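VP4 protein (Tellina virus 1, PDB 3P06) is a serine protease that probably cleaves the birnavirus polyprotein into its final products, captured here as an intramolecular acyl-enzyme. Local coordinates at residues Val10-Leu15 with Glu104-Ala109; Val81-Ala86 with Lys180-Phe185; Gln117-Met122 with Gln171-Lys176; Gly130-Asn135 with Leu161-Leu166. All blocks are in the same frame, centred on the assembly; numbering follows the deposited sequence.

Contact 1 (Val10-Leu15 with Glu104-Ala109)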
loop_
_atom_site.group_PDB
_atom_site.type_symbol
_atom_site.label_atom_id
_atom_site.label_comp_id
_atom_site.label_asym_id
_atom_site.label_seq_id
_atom_site.Cartn_x
_atom_site.Cartn_y
_atom_site.Cartn_z
ATOM N N VAL A 10 -0.674 -6.400 0.203
ATOM C CA VAL A 10 -1.922 -5.675 0.358
ATOM C C VAL A 10 -1.829 -4.329 -0.393
ATOM O O VAL A 10 -0.836 -3.572 -0.224
ATOM C CB VAL A 10 -2.280 -5.471 1.889
ATOM C CG1 VAL A 10 -3.493 -4.531 2.050
ATOM C CG2 VAL A 10 -2.560 -6.846 2.564
ATOM N N LEU A 11 -2.838 -4.078 -1.233
ATOM C CA LEU A 11 -2.854 -2.920 -2.080
ATOM C C LEU A 11 -3.157 -1.638 -1.259
ATOM O O LEU A 11 -3.921 -1.666 -0.322
ATOM C CB LEU A 11 -3.971 -3.072 -3.116
ATOM C CG LEU A 11 -3.524 -3.999 -4.271
ATOM C CD1 LEU A 11 -4.737 -4.297 -5.091
ATOM C CD2 LEU A 11 -2.450 -3.328 -5.093
ATOM N N LEU A 12 -2.591 -0.524 -1.665
ATOM C CA LEU A 12 -2.905 0.750 -1.011
ATOM C C LEU A 12 -2.992 1.833 -2.099
ATOM O O LEU A 12 -2.170 1.883 -3.007
ATOM C CB LEU A 12 -1.843 1.125 0.076
ATOM C CG LEU A 12 -0.420 1.311 -0.465
ATOM C CD1 LEU A 12 -0.011 2.775 -0.280
ATOM C CD2 LEU A 12 0.647 0.394 0.256
ATOM N N PRO A 13 -3.978 2.712 -1.984
ATOM C CA PRO A 13 -4.121 3.808 -2.950
ATOM C C PRO A 13 -3.145 4.963 -2.685
ATOM O O PRO A 13 -2.795 5.221 -1.539
ATOM C CB PRO A 13 -5.597 4.262 -2.753
ATOM C CG PRO A 13 -5.848 4.042 -1.312
ATOM C CD PRO A 13 -5.059 2.727 -0.970
ATOM N N VAL A 14 -2.679 5.611 -3.748
ATOM C CA VAL A 14 -1.884 6.827 -3.626
ATOM C C VAL A 14 -2.440 7.891 -4.539
ATOM O O VAL A 14 -3.095 7.593 -5.530
ATOM C CB VAL A 14 -0.351 6.611 -3.962
ATOM C CG1 VAL A 14 0.214 5.619 -3.009
ATOM C CG2 VAL A 14 -0.154 6.162 -5.502
ATOM N N LEU A 15 -2.164 9.140 -4.204
ATOM C CA LEU A 15 -2.548 10.284 -5.019
ATOM C C LEU A 15 -1.314 11.031 -5.505
ATOM O O LEU A 15 -0.333 11.071 -4.783
ATOM C CB LEU A 15 -3.410 11.241 -4.197
ATOM C CG LEU A 15 -4.702 10.642 -3.621
ATOM C CD1 LEU A 15 -5.384 11.787 -2.831
ATOM C CD2 LEU A 15 -5.628 10.135 -4.698
ATOM N N GLU A 104 1.035 2.431 5.825
ATOM C CA GLU A 104 1.336 1.593 7.021
ATOM C C GLU A 104 0.270 0.566 7.361
ATOM O O GLU A 104 0.616 -0.516 7.821
ATOM C CB GLU A 104 1.571 2.473 8.264
ATOM C CG GLU A 104 2.767 3.397 8.090
ATOM C CD GLU A 104 3.033 4.259 9.350
ATOM O OE1 GLU A 104 2.047 4.577 10.085
ATOM O OE2 GLU A 104 4.238 4.619 9.600
ATOM N N ALA A 105 -1.016 0.921 7.262
ATOM C CA ALA A 105 -2.064 -0.068 7.516
ATOM C C ALA A 105 -1.939 -1.267 6.538
ATOM O O ALA A 105 -2.029 -2.400 6.978
ATOM C CB ALA A 105 -3.466 0.545 7.451
ATOM N N ALA A 106 -1.687 -1.022 5.245
ATOM C CA ALA A 106 -1.488 -2.106 4.281
ATOM C C ALA A 106 -0.244 -3.001 4.635
ATOM O O ALA A 106 -0.295 -4.235 4.562
ATOM C CB ALA A 106 -1.321 -1.525 2.835
ATOM N N ALA A 107 0.854 -2.354 4.990
ATOM C CA ALA A 107 2.105 -3.041 5.338
ATOM C C ALA A 107 1.892 -3.894 6.602
ATOM O O ALA A 107 2.405 -5.025 6.680
ATOM C CB ALA A 107 3.197 -2.040 5.589
ATOM N N CYS A 108 1.165 -3.373 7.590
ATOM C CA CYS A 108 0.836 -4.212 8.780
ATOM C C CYS A 108 -0.068 -5.390 8.407
ATOM O O CYS A 108 0.083 -6.513 8.936
ATOM C CB CYS A 108 0.130 -3.391 9.865
ATOM S SG CYS A 108 1.263 -2.181 10.608
ATOM N N ALA A 109 -1.082 -5.118 7.593
ATOM C CA ALA A 109 -1.986 -6.175 7.156
ATOM C C ALA A 109 -1.249 -7.202 6.271
ATOM O O ALA A 109 -1.477 -8.396 6.428
ATOM C CB ALA A 109 -3.230 -5.621 6.465
#

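Contact 2 (Val81-Ala86 with Lys180-Phe185)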
loop_
_atom_site.group_PDB
_atom_site.type_symbol
_atom_site.label_atom_id
_atom_site.label_comp_id
_atom_site.label_asym_id
_atom_site.label_seq_id
_atom_site.Cartn_x
_atom_site.Cartn_y
_atom_site.Cartn_z
ATOM N N VAL A 81 2.389 -0.370 -8.371
ATOM C CA VAL A 81 1.866 -1.437 -9.236
ATOM C C VAL A 81 0.912 -0.825 -10.214
ATOM O O VAL A 81 0.161 0.127 -9.871
ATOM C CB VAL A 81 1.174 -2.563 -8.430
ATOM C CG1 VAL A 81 2.148 -3.164 -7.393
ATOM C CG2 VAL A 81 -0.079 -2.077 -7.717
ATOM N N VAL A 82 0.938 -1.302 -11.451
ATOM C CA VAL A 82 -0.057 -0.800 -12.404
ATOM C C VAL A 82 -1.118 -1.861 -12.653
ATOM O O VAL A 82 -2.141 -1.582 -13.314
ATOM C CB VAL A 82 0.599 -0.317 -13.758
ATOM C CG1 VAL A 82 1.377 1.008 -13.533
ATOM C CG2 VAL A 82 1.543 -1.391 -14.427
ATOM N N GLN A 83 -0.840 -3.095 -12.188
ATOM C CA GLN A 83 -1.784 -4.214 -12.312
ATOM C C GLN A 83 -1.611 -5.111 -11.145
ATOM O O GLN A 83 -0.482 -5.272 -10.684
ATOM C CB GLN A 83 -1.603 -5.106 -13.573
ATOM C CG GLN A 83 -1.856 -4.366 -14.839
ATOM C CD GLN A 83 -1.707 -5.230 -16.087
ATOM O OE1 GLN A 83 -1.530 -6.438 -16.015
ATOM N NE2 GLN A 83 -1.809 -4.591 -17.241
ATOM N N ALA A 84 -2.704 -5.691 -10.663
ATOM C CA ALA A 84 -2.611 -6.701 -9.603
ATOM C C ALA A 84 -3.626 -7.810 -9.795
ATOM O O ALA A 84 -4.757 -7.559 -10.305
ATOM C CB ALA A 84 -2.775 -6.041 -8.189
ATOM N N THR A 85 -3.241 -9.025 -9.389
ATOM C CA THR A 85 -4.159 -10.142 -9.350
ATOM C C THR A 85 -4.036 -10.723 -7.939
ATOM O O THR A 85 -3.248 -10.206 -7.144
ATOM C CB THR A 85 -3.842 -11.267 -10.425
ATOM O OG1 THR A 85 -2.577 -11.908 -10.117
ATOM C CG2 THR A 85 -3.817 -10.687 -11.882
ATOM N N ALA A 86 -4.785 -11.785 -7.638
ATOM C CA ALA A 86 -4.604 -12.512 -6.349
ATOM C C ALA A 86 -3.145 -12.949 -6.052
ATOM O O ALA A 86 -2.732 -13.054 -4.872
ATOM C CB ALA A 86 -5.573 -13.687 -6.267
ATOM N N LYS A 180 -13.221 -9.866 -9.762
ATOM C CA LYS A 180 -12.815 -9.960 -11.169
ATOM C C LYS A 180 -11.348 -10.388 -11.226
ATOM O O LYS A 180 -10.710 -10.481 -10.193
ATOM C CB LYS A 180 -13.073 -8.644 -11.927
ATOM C CG LYS A 180 -12.317 -7.483 -11.334
ATOM C CD LYS A 180 -12.805 -6.195 -11.967
ATOM C CE LYS A 180 -12.256 -5.037 -11.183
ATOM N NZ LYS A 180 -12.451 -3.823 -12.006
ATOM N N PRO A 181 -10.837 -10.733 -12.415
ATOM C CA PRO A 181 -9.510 -11.368 -12.396
ATOM C C PRO A 181 -8.334 -10.451 -12.053
ATOM O O PRO A 181 -7.300 -10.923 -11.576
ATOM C CB PRO A 181 -9.358 -11.946 -13.849
ATOM C CG PRO A 181 -10.453 -11.324 -14.658
ATOM C CD PRO A 181 -11.569 -11.052 -13.655
HETATM N N MSE A 182 -8.496 -9.160 -12.279
HETATM C CA MSE A 182 -7.343 -8.229 -12.248
HETATM C C MSE A 182 -7.870 -6.810 -12.052
HETATM O O MSE A 182 -8.998 -6.527 -12.472
HETATM C CB MSE A 182 -6.626 -8.313 -13.589
HETATM C CG MSE A 182 -5.421 -7.410 -13.832
HETATM SE SE MSE A 182 -5.095 -7.258 -15.819
HETATM C CE MSE A 182 -5.693 -8.986 -16.513
ATOM N N VAL A 183 -7.075 -5.964 -11.393
ATOM C CA VAL A 183 -7.351 -4.554 -11.292
ATOM C C VAL A 183 -6.190 -3.859 -11.942
ATOM O O VAL A 183 -5.016 -4.315 -11.865
ATOM C CB VAL A 183 -7.579 -4.017 -9.784
ATOM C CG1 VAL A 183 -8.972 -4.450 -9.283
ATOM C CG2 VAL A 183 -6.497 -4.500 -8.778
ATOM N N THR A 184 -6.476 -2.755 -12.613
ATOM C CA THR A 184 -5.363 -2.001 -13.150
ATOM C C THR A 184 -5.392 -0.545 -12.621
ATOM O O THR A 184 -6.455 -0.052 -12.214
ATOM C CB THR A 184 -5.367 -2.057 -14.650
ATOM O OG1 THR A 184 -6.505 -1.324 -15.101
ATOM C CG2 THR A 184 -5.507 -3.515 -15.143
ATOM N N PHE A 185 -4.244 0.130 -12.647
ATOM C CA PHE A 185 -4.128 1.492 -12.103
ATOM C C PHE A 185 -3.289 2.316 -13.041
ATOM O O PHE A 185 -2.512 1.735 -13.809
ATOM C CB PHE A 185 -3.459 1.453 -10.747
ATOM C CG PHE A 185 -4.130 0.566 -9.776
ATOM C CD1 PHE A 185 -5.279 1.016 -9.062
ATOM C CD2 PHE A 185 -3.648 -0.725 -9.565
ATOM C CE1 PHE A 185 -5.946 0.152 -8.146
ATOM C CE2 PHE A 185 -4.290 -1.582 -8.613
ATOM C CZ PHE A 185 -5.447 -1.136 -7.927
HETATM O O HOH W 1 -6.836 -12.735 -9.492
#

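Contact 3 (Gln117-Met122 with Gln171-Lys176). With URE (urea), chain G.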
loop_
_atom_site.group_PDB
_atom_site.type_symbol
_atom_site.label_atom_id
_atom_site.label_comp_id
_atom_site.label_asym_id
_atom_site.label_seq_id
_atom_site.Cartn_x
_atom_site.Cartn_y
_atom_site.Cartn_z
ATOM N N GLN A 117 -2.790 -15.370 -0.741
ATOM C CA GLN A 117 -3.432 -14.598 -1.800
ATOM C C GLN A 117 -3.588 -13.158 -1.321
ATOM O O GLN A 117 -3.945 -12.892 -0.163
ATOM C CB GLN A 117 -4.816 -15.162 -2.143
ATOM C CG GLN A 117 -4.859 -16.541 -2.707
ATOM C CD GLN A 117 -5.981 -16.650 -3.706
ATOM O OE1 GLN A 117 -6.992 -15.953 -3.589
ATOM N NE2 GLN A 117 -5.793 -17.486 -4.728
ATOM N N THR A 118 -3.363 -12.222 -2.206
ATOM C CA THR A 118 -3.634 -10.788 -1.913
ATOM C C THR A 118 -5.152 -10.639 -1.827
ATOM O O THR A 118 -5.860 -11.197 -2.688
ATOM C CB THR A 118 -3.127 -9.982 -3.120
ATOM O OG1 THR A 118 -1.704 -10.150 -3.209
ATOM C CG2 THR A 118 -3.505 -8.516 -3.059
ATOM N N PRO A 119 -5.677 -9.929 -0.795
ATOM C CA PRO A 119 -7.119 -9.724 -0.682
ATOM C C PRO A 119 -7.630 -8.751 -1.773
ATOM O O PRO A 119 -6.894 -7.857 -2.228
ATOM C CB PRO A 119 -7.289 -9.037 0.717
ATOM C CG PRO A 119 -6.032 -8.440 1.014
ATOM C CD PRO A 119 -4.948 -9.343 0.357
ATOM N N PHE A 120 -8.882 -8.907 -2.161
ATOM C CA PHE A 120 -9.443 -8.008 -3.142
ATOM C C PHE A 120 -10.000 -6.831 -2.368
ATOM O O PHE A 120 -11.212 -6.729 -2.183
ATOM C CB PHE A 120 -10.517 -8.733 -3.920
ATOM C CG PHE A 120 -11.112 -7.935 -5.029
ATOM C CD1 PHE A 120 -10.343 -7.532 -6.098
ATOM C CD2 PHE A 120 -12.488 -7.609 -5.015
ATOM C CE1 PHE A 120 -10.905 -6.762 -7.139
ATOM C CE2 PHE A 120 -13.040 -6.822 -6.080
ATOM C CZ PHE A 120 -12.253 -6.449 -7.127
ATOM N N LEU A 121 -9.103 -5.962 -1.901
ATOM C CA LEU A 121 -9.489 -4.889 -1.051
ATOM C C LEU A 121 -8.278 -3.994 -0.915
ATOM O O LEU A 121 -7.163 -4.485 -0.707
ATOM C CB LEU A 121 -9.852 -5.439 0.328
ATOM C CG LEU A 121 -10.386 -4.426 1.355
ATOM C CD1 LEU A 121 -11.778 -4.021 1.031
ATOM C CD2 LEU A 121 -10.334 -4.943 2.797
HETATM N N MSE A 122 -8.459 -2.696 -1.006
HETATM C CA MSE A 122 -7.321 -1.796 -0.846
HETATM C C MSE A 122 -7.395 -1.273 0.573
HETATM O O MSE A 122 -8.500 -1.204 1.170
HETATM C CB MSE A 122 -7.425 -0.624 -1.821
HETATM C CG MSE A 122 -7.376 -1.100 -3.288
HETATM SE SE MSE A 122 -7.283 0.542 -4.418
HETATM C CE MSE A 122 -5.340 0.632 -4.358
ATOM N N GLN A 171 -8.939 -9.008 10.446
ATOM C CA GLN A 171 -10.138 -9.816 10.213
ATOM C C GLN A 171 -10.703 -9.536 8.809
ATOM O O GLN A 171 -11.096 -10.437 8.101
ATOM C CB GLN A 171 -11.199 -9.540 11.289
ATOM C CG GLN A 171 -10.915 -10.150 12.705
ATOM C CD GLN A 171 -10.713 -11.683 12.682
ATOM O OE1 GLN A 171 -11.663 -12.443 12.781
ATOM N NE2 GLN A 171 -9.455 -12.123 12.562
ATOM N N VAL A 172 -10.725 -8.266 8.423
ATOM C CA VAL A 172 -11.309 -7.814 7.183
ATOM C C VAL A 172 -10.494 -8.230 5.974
ATOM O O VAL A 172 -11.062 -8.457 4.942
ATOM C CB VAL A 172 -11.438 -6.277 7.219
ATOM C CG1 VAL A 172 -11.357 -5.681 5.867
ATOM C CG2 VAL A 172 -12.742 -5.837 7.968
ATOM N N VAL A 173 -9.166 -8.315 6.066
ATOM C CA VAL A 173 -8.365 -8.694 4.886
ATOM C C VAL A 173 -8.327 -10.195 4.699
ATOM O O VAL A 173 -7.875 -10.664 3.663
ATOM C CB VAL A 173 -6.880 -8.120 4.877
ATOM C CG1 VAL A 173 -6.878 -6.584 4.961
ATOM C CG2 VAL A 173 -6.001 -8.728 5.964
ATOM N N GLY A 174 -8.781 -10.949 5.711
ATOM C CA GLY A 174 -8.696 -12.411 5.692
ATOM C C GLY A 174 -9.606 -13.056 4.655
ATOM O O GLY A 174 -9.277 -14.122 4.121
ATOM N N ASP A 175 -10.738 -12.435 4.343
ATOM C CA ASP A 175 -11.725 -13.095 3.479
ATOM C C ASP A 175 -12.272 -12.141 2.432
ATOM O O ASP A 175 -13.413 -11.663 2.588
ATOM C CB ASP A 175 -12.898 -13.566 4.344
ATOM C CG ASP A 175 -13.679 -14.721 3.732
ATOM O OD1 ASP A 175 -13.168 -15.416 2.809
ATOM O OD2 ASP A 175 -14.825 -14.962 4.219
ATOM N N LYS A 176 -11.465 -11.853 1.396
ATOM C CA LYS A 176 -11.829 -10.913 0.307
ATOM C C LYS A 176 -11.555 -11.497 -1.084
ATOM O O LYS A 176 -10.531 -11.189 -1.733
ATOM C CB LYS A 176 -11.172 -9.535 0.525
ATOM C CG LYS A 176 -11.771 -8.798 1.749
ATOM C CD LYS A 176 -13.173 -8.214 1.452
ATOM C CE LYS A 176 -13.802 -7.613 2.724
ATOM N NZ LYS A 176 -13.761 -8.550 3.894
HETATM C C URE G . -8.597 -13.739 -0.013
HETATM O O URE G . -8.791 -12.893 0.867
HETATM N N1 URE G . -8.478 -15.018 0.332
HETATM N N2 URE G . -8.476 -13.442 -1.320
#

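Contact 4 (Gly130-Asn135 with Leu161-Leu166). With SO4 (sulfate ion), chain B.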
loop_
_atom_site.group_PDB
_atom_site.type_symbol
_atom_site.label_atom_id
_atom_site.label_comp_id
_atom_site.label_asym_id
_atom_site.label_seq_id
_atom_site.Cartn_x
_atom_site.Cartn_y
_atom_site.Cartn_z
ATOM N N GLY A 130 -1.127 0.326 17.500
ATOM C CA GLY A 130 -2.133 -0.681 17.168
ATOM C C GLY A 130 -3.483 -0.179 16.680
ATOM O O GLY A 130 -4.463 -0.948 16.578
ATOM N N ASN A 131 -3.557 1.113 16.388
ATOM C CA ASN A 131 -4.770 1.679 15.833
ATOM C C ASN A 131 -4.455 2.398 14.532
ATOM O O ASN A 131 -3.353 2.906 14.346
ATOM C CB ASN A 131 -5.392 2.704 16.795
ATOM C CG ASN A 131 -6.209 2.075 17.915
ATOM O OD1 ASN A 131 -6.758 0.970 17.799
ATOM N ND2 ASN A 131 -6.305 2.808 19.020
ATOM N N LEU A 132 -5.447 2.464 13.656
ATOM C CA LEU A 132 -5.369 3.325 12.506
ATOM C C LEU A 132 -5.637 4.729 12.988
ATOM O O LEU A 132 -6.582 4.947 13.733
ATOM C CB LEU A 132 -6.413 2.918 11.486
ATOM C CG LEU A 132 -5.927 1.867 10.501
ATOM C CD1 LEU A 132 -5.814 0.515 11.180
ATOM C CD2 LEU A 132 -6.862 1.781 9.274
ATOM N N SER A 133 -4.816 5.683 12.558
ATOM C CA SER A 133 -5.100 7.093 12.801
ATOM C C SER A 133 -6.441 7.522 12.234
ATOM O O SER A 133 -6.957 6.869 11.336
ATOM C CB SER A 133 -4.031 7.940 12.139
ATOM O OG SER A 133 -2.832 7.775 12.838
ATOM N N PRO A 134 -6.990 8.663 12.697
ATOM C CA PRO A 134 -8.165 9.081 11.888
ATOM C C PRO A 134 -7.788 9.379 10.416
ATOM O O PRO A 134 -6.675 9.757 10.082
ATOM C CB PRO A 134 -8.708 10.302 12.620
ATOM C CG PRO A 134 -7.715 10.595 13.723
ATOM C CD PRO A 134 -6.895 9.389 13.973
ATOM N N ASN A 135 -8.703 9.148 9.525
ATOM C CA ASN A 135 -8.353 9.235 8.148
ATOM C C ASN A 135 -8.548 10.653 7.590
ATOM O O ASN A 135 -9.432 11.368 8.044
ATOM C CB ASN A 135 -9.273 8.311 7.441
ATOM C CG ASN A 135 -9.174 8.448 6.003
ATOM O OD1 ASN A 135 -9.908 9.250 5.384
ATOM N ND2 ASN A 135 -8.229 7.684 5.419
ATOM N N LEU A 161 -14.840 0.873 3.852
ATOM C CA LEU A 161 -15.137 -0.213 4.785
ATOM C C LEU A 161 -14.392 0.104 6.078
ATOM O O LEU A 161 -13.149 0.087 6.121
ATOM C CB LEU A 161 -14.670 -1.524 4.191
ATOM C CG LEU A 161 -15.024 -2.855 4.854
ATOM C CD1 LEU A 161 -14.473 -4.003 3.977
ATOM C CD2 LEU A 161 -14.424 -2.862 6.266
ATOM N N LYS A 162 -15.126 0.465 7.121
ATOM C CA LYS A 162 -14.531 1.111 8.316
ATOM C C LYS A 162 -13.778 0.159 9.250
ATOM O O LYS A 162 -14.356 -0.798 9.736
ATOM C CB LYS A 162 -15.592 1.899 9.105
ATOM C CG LYS A 162 -14.968 2.677 10.291
ATOM C CD LYS A 162 -15.845 3.820 10.860
ATOM C CE LYS A 162 -14.992 4.644 11.831
ATOM N NZ LYS A 162 -15.674 5.809 12.423
ATOM N N VAL A 163 -12.495 0.434 9.517
ATOM C CA VAL A 163 -11.732 -0.302 10.488
ATOM C C VAL A 163 -10.963 0.671 11.367
ATOM O O VAL A 163 -10.383 1.637 10.885
ATOM C CB VAL A 163 -10.679 -1.319 9.870
ATOM C CG1 VAL A 163 -11.367 -2.501 9.198
ATOM C CG2 VAL A 163 -9.760 -0.654 8.868
ATOM N N VAL A 164 -10.913 0.369 12.660
ATOM C CA VAL A 164 -10.282 1.265 13.591
ATOM C C VAL A 164 -9.011 0.651 14.189
ATOM O O VAL A 164 -8.019 1.343 14.368
ATOM C CB VAL A 164 -11.293 1.717 14.675
ATOM C CG1 VAL A 164 -10.612 2.671 15.659
ATOM C CG2 VAL A 164 -12.477 2.441 13.999
ATOM N N THR A 165 -9.030 -0.638 14.486
ATOM C CA THR A 165 -7.882 -1.283 15.136
ATOM C C THR A 165 -7.153 -2.219 14.142
ATOM O O THR A 165 -7.738 -2.680 13.188
ATOM C CB THR A 165 -8.271 -2.105 16.422
ATOM O OG1 THR A 165 -9.004 -3.258 16.028
ATOM C CG2 THR A 165 -9.127 -1.283 17.435
ATOM N N LEU A 166 -5.877 -2.476 14.391
ATOM C CA LEU A 166 -5.113 -3.419 13.565
ATOM C C LEU A 166 -5.803 -4.805 13.650
ATOM O O LEU A 166 -5.919 -5.505 12.631
ATOM C CB LEU A 166 -3.665 -3.495 14.060
ATOM C CG LEU A 166 -2.706 -2.399 13.612
ATOM C CD1 LEU A 166 -1.295 -2.907 13.920
ATOM C CD2 LEU A 166 -2.888 -2.119 12.112
HETATM S S SO4 B . -5.418 8.587 4.446
HETATM O O1 SO4 B . -5.231 7.369 5.193
HETATM O O2 SO4 B . -6.640 8.438 3.654
HETATM O O3 SO4 B . -5.568 9.657 5.410
HETATM O O4 SO4 B . -4.325 8.988 3.597
#

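Contact 1 (Val10-Leu15 with Glu104-Ala109)
Val10 meets the helix at Ala106 and Ala109, and it spreads its two methyls over them. Val10 CB lies 3.6 Å from Ala106 O, against the backbone of the helix. CG1 stands anti to the backbone N (chi1 172°). It ends on the methyl of Ala106, with Val10 CG1 to Ala106 CB at 3.8 Å. CG2 lies beside the backbone N and reaches on to Ala109, one turn further along the helix. Val10 CG2 is 3.9 Å from Ala109 C and 4.1 Å from Ala109 CB.

Ala106 CB is shared between two strand residues. Leu12 CD2 approaches Ala106 CB at 3.8 Å, and Val10 O stands 3.7 Å from the same Ala106 CB. Small alanines thus face the strand, and backbone and side chain can come close together. The two axes run antiparallel, 7.7 Å apart at their closest. No hydrogen bond joins the two segments. The strand is held instead by its neighbours, with backbone bonds from Val10 to Ala29 and from Leu12 to Phe27.

All the touching residues are buried. The contact packs a short helix against strand 9-18 of the large mixed sheet. That helix begins just after Ser102, the predicted nucleophile. Pro13 and Leu15 of the strand touch Lys141, the second predicted active-site residue. This placement is consistent with the serine-lysine active site of the birnavirus VP4 proteases.

Contact 2 (Val81-Ala86 with Lys180-Phe185)
The ring of Phe185 lies against the backbone of Val81 and Val82, whose carbonyl oxygens approach it obliquely. The rim atom Phe185 CD2 is 3.9 Å from Val81 O. The same CD2 packs more loosely on the methyl CG2 of Val81. The ring also touches Ala26 of strand 21-31, and a glycerol lies close by.

The other flat side-chain group is the amide of Gln83, near Met182, a selenomethionine. Gln83 OE1 is 3.7 Å from Met182 SE. The two side chains are crossed. Met182 CG stands anti to the backbone N (chi1 178°) and lies 3.6 Å from Ala84 O. Gln83 CG touches Thr184 CG2 on the face these two residues share, and both side chains point the same way. On the opposite face, Ala84 CB meets Val183 CG2 at 4.1 Å.

The backbones form an antiparallel ladder. Ala84 and Val183 are a hydrogen-bonded pair, with Ala84 N to Val183 O at 2.9 Å and Val183 N to Ala84 O at 3.0 Å. Both donors lie in the plane of the carbonyl they reach. Gln83 and Thr184 are the non-hydrogen-bonded pair. Phe185 N gives a further bond to Val82 O of 2.8 Å, from 46° above that carbonyl plane. A water joins Ala86 N to Pro181 O at the far end.

Strand 183-184 is the outermost strand, on this side, of the four-stranded antiparallel sheet within this chain. Across the contact its hold is mainly main-chain hydrogen bonding. The side chains add dispersion contacts, and no charged pair takes part.

Contact 3 (Gln117-Met122 with Gln171-Lys176)
Lys176 O accepts two donors, one from the protein and one from a bound urea. Phe120 N gives the stronger bond, 2.8 Å to Lys176 O, at 159° and tilted 23° from the carbonyl plane. Urea N2 adds a weak bond of 3.1 Å to the same Lys176 O. The urea closes the pair of bonds with its oxygen: urea O accepts Lys176 N at 2.9 Å. It therefore docks on the main chain of Lys176 as a donor and an acceptor at once. Gln117, Thr118 and Pro119, with Val173, Gly174 and Asp175, line the rest of the urea site.

Phe120 is the centre of an inverse gamma turn, in the loop that leads into strand 122-123. This turn meets the chain just beyond helix 166-173. Pro119 and Val173 lie side by side and point the same way. Pro119 CB is 3.4 Å from Val173 O, and Pro119 CG is 4.0 Å from Val173 CB. Leu121 and Val172 cross at about a right angle. Leu121 CD2 is only 3.3 Å from Val172 CG1, tighter than usual van der Waals contact.

Lys176 CG touches Leu121 CB at 4.1 Å. The chain bends at chi2 and again at chi4 (-50°), which sets NZ. Lys176 NZ gives a bond of 2.9 Å to Val172 O, on a lone pair in the carbonyl plane.

Contact 4 (Gly130-Asn135 with Leu161-Leu166)
Leu132 crosses Val163 and Leu166 obliquely, one with each of its methyls. It belongs to the short two-stranded antiparallel sheet 127-128/131-132. Here that sheet meets the loop between strand 161-162 and helix 166-173, through a single backbone bridge between Asn131 and Thr165.

Leu132 CG stands beside the backbone N, anti to the carbonyl carbon (chi1 -89°), and its two methyls part from there. CD2 reaches the methyl of the valine, with Leu132 CD2 to Val163 CG2 at 3.8 Å. CD1 touches the leucine at 4.0 Å, from Leu132 CD1 to Leu166 CD2. Leu132 also packs on Ala105, and Leu166 on Cys108. The two leucines thus join this contact to helix 104-111.

Leu166 lies over Gly130 as well. Leu166 CG is 3.7 Å from Gly130 O, and Leu166 CD1 is 4.0 Å from Gly130 CA. Val164 turns its side chain away and contributes its carbonyl. Val164 O accepts Leu132 N at 2.9 Å, with the donor tilted from the carbonyl plane.

Thr165 is the N-cap of helix 166-173. Its OG1 takes the backbone N of Gln168, inside the first turn, while the side chain of Gln168 accepts the N-H of Val164. Gln168 thus ties both Val164 and Thr165 to the first turn. The first residue of the helix, Leu166, spends its N-H on the other segment. Leu166 N gives a nearly straight bond of 3.0 Å to Gly130 O, at 174°, from above the plane of that carbonyl.

How the contacts relate
Contact 1 touches each of the other three; contacts 2 and 4 do not touch, with centres about 25 Å apart. Contacts 1 and 3 have centres about 12 Å apart, as do contacts 1 and 4. Strand 9-18 is the hub. Its Leu11 packs on both segments of contact 2 and on Met122 of contact 3. Helix 104-111 links contact 1 to contact 4, and helix 166-173 joins contacts 3 and 4. Along the chain, contact 4 is nested in contact 3, and contact 3 in contact 2. Contacts 1 and 2 cross. Early, middle and late parts of the chain thus meet in one compact domain, with contact 1 nearest the predicted active site.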